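Local coordinates for transcriptional regulator, MerR family (Listeria monocytogenes str. 4b F2365, PDB 3GP4), which probably binds promoter DNA as a dimer through an N-terminal winged helix-turn-helix domain and regulates transcription, as other MerR-family proteins do, at the interface of chains A and B. Numbering follows the deposited sequence. Chains: chain A/B, Transcriptional regulator, MerR family.

The interface of chains A and B. Residues chain A 102-103, 106; chain B 50-51, 54-55.
A:Arg106 reaches across from the long helix of chain A and lies over helix 43-57 of chain B, meeting B:Met55, B:Gln54 and B:Phe51 in turn. Its CB is near the methyl CE of B:Met55, and A:Arg106 CG packs more closely on B:Met55 CE, at 3.8 Å. The thioether is bent at chi2 and chi3, which turns CE toward chain A, where it also touches A:Ala103 CB. One bond further out, A:Arg106 CD passes beside the amide of B:Gln54, 4.0 Å from B:Gln54 CD. The chain then bends at chi3, and NE and CZ come up against the CD1 edge of the B:Phe51 ring. Here B:Phe51 CD1 sits above the centre of one guanidinium face, 3.9 Å from A:Arg106 CZ. With the planes 77° apart and CD1 nearest, the ring offers its edge to the guanidinium face. At the tip, A:Arg106 NH2 donates a hydrogen bond of 3.1 Å to the amide oxygen OE1 of B:Gln54. The bond is straight, 172° at the hydrogen, with the oxygen in the guanidinium plane and the donor almost in line with the C=O bond. Together, the bond at its edge and the phenyl rim against its face would limit rotation of the guanidinium.

B:Gln54 makes this reach with CG anti to the backbone N (chi1 -178°) and an extended chain beyond. Its other amide atom, B:Gln54 NE2, is directed at the helix backbone of chain A, 3.6 Å from A:Ala103 CA. The aliphatic CG of A:Glu102 lies 3.8 Å from B:Gln54 NE2.

In the fold, the patch joins helix 79-130, the long dimerisation helix typical of MerR proteins, to helix 43-57 in the DNA-binding region of the partner. Its twin recurs across the two-fold axis, and such a contact could couple the dimer helices to the placement of the DNA-binding domains.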
loop_
_atom_site.group_PDB
_atom_site.type_symbol
_atom_site.label_atom_id
_atom_site.label_comp_id
_atom_site.label_asym_id
_atom_site.label_seq_id
_atom_site.Cartn_x
_atom_site.Cartn_y
_atom_site.Cartn_z
ATOM N N GLU A 102 -2.839 4.721 -10.260
ATOM C CA GLU A 102 -3.627 4.088 -11.335
ATOM C C GLU A 102 -4.959 3.535 -10.841
ATOM O O GLU A 102 -6.006 3.771 -11.468
ATOM C CB GLU A 102 -2.827 2.946 -11.909
ATOM C CG GLU A 102 -3.289 2.434 -13.216
ATOM C CD GLU A 102 -2.101 2.027 -14.052
ATOM O OE1 GLU A 102 -1.125 2.815 -14.077
ATOM O OE2 GLU A 102 -2.134 0.925 -14.647
ATOM N N ALA A 103 -4.910 2.765 -9.755
ATOM C CA ALA A 103 -6.125 2.243 -9.113
ATOM C C ALA A 103 -7.064 3.358 -8.641
ATOM O O ALA A 103 -8.310 3.248 -8.795
ATOM C CB ALA A 103 -5.783 1.272 -7.932
ATOM N N ARG A 106 -8.865 4.814 -11.445
ATOM C CA ARG A 106 -9.905 3.893 -11.863
ATOM C C ARG A 106 -11.197 4.007 -11.030
ATOM O O ARG A 106 -12.284 4.083 -11.635
ATOM C CB ARG A 106 -9.406 2.447 -11.984
ATOM C CG ARG A 106 -10.535 1.448 -12.144
ATOM C CD ARG A 106 -10.076 0.236 -12.921
ATOM N NE ARG A 106 -11.164 -0.334 -13.705
ATOM C CZ ARG A 106 -11.148 -1.562 -14.202
ATOM N NH1 ARG A 106 -12.178 -1.997 -14.903
ATOM N NH2 ARG A 106 -10.110 -2.355 -13.982
ATOM N N LEU B 50 -9.647 -8.714 -13.810
ATOM C CA LEU B 50 -8.661 -7.608 -13.879
ATOM C C LEU B 50 -8.938 -6.529 -12.832
ATOM O O LEU B 50 -7.999 -6.012 -12.189
ATOM C CB LEU B 50 -8.628 -6.980 -15.277
ATOM C CG LEU B 50 -7.993 -7.808 -16.405
ATOM C CD1 LEU B 50 -7.753 -6.926 -17.637
ATOM C CD2 LEU B 50 -6.700 -8.466 -15.956
ATOM N N PHE B 51 -10.211 -6.160 -12.678
ATOM C CA PHE B 51 -10.614 -5.201 -11.638
ATOM C C PHE B 51 -10.265 -5.725 -10.247
ATOM O O PHE B 51 -9.734 -4.958 -9.438
ATOM C CB PHE B 51 -12.090 -4.849 -11.785
ATOM C CG PHE B 51 -12.673 -3.975 -10.684
ATOM C CD1 PHE B 51 -12.409 -2.602 -10.620
ATOM C CD2 PHE B 51 -13.534 -4.545 -9.751
ATOM C CE1 PHE B 51 -12.973 -1.824 -9.612
ATOM C CE2 PHE B 51 -14.123 -3.773 -8.722
ATOM C CZ PHE B 51 -13.848 -2.428 -8.652
ATOM N N GLN B 54 -6.418 -5.733 -9.726
ATOM C CA GLN B 54 -5.987 -4.334 -9.530
ATOM C C GLN B 54 -6.359 -3.739 -8.185
ATOM O O GLN B 54 -5.509 -3.090 -7.518
ATOM C CB GLN B 54 -6.522 -3.450 -10.649
ATOM C CG GLN B 54 -6.070 -1.976 -10.530
ATOM C CD GLN B 54 -6.563 -1.156 -11.700
ATOM O OE1 GLN B 54 -7.519 -1.563 -12.385
ATOM N NE2 GLN B 54 -5.928 -0.005 -11.940
ATOM N N MET B 55 -7.619 -3.922 -7.770
ATOM C CA MET B 55 -8.054 -3.371 -6.475
ATOM C C MET B 55 -7.421 -4.071 -5.268
ATOM O O MET B 55 -7.072 -3.406 -4.274
ATOM C CB MET B 55 -9.606 -3.344 -6.343
ATOM C CG MET B 55 -10.296 -2.417 -7.375
ATOM S SD MET B 55 -9.760 -0.648 -7.275
ATOM C CE MET B 55 -9.410 -0.334 -8.947
#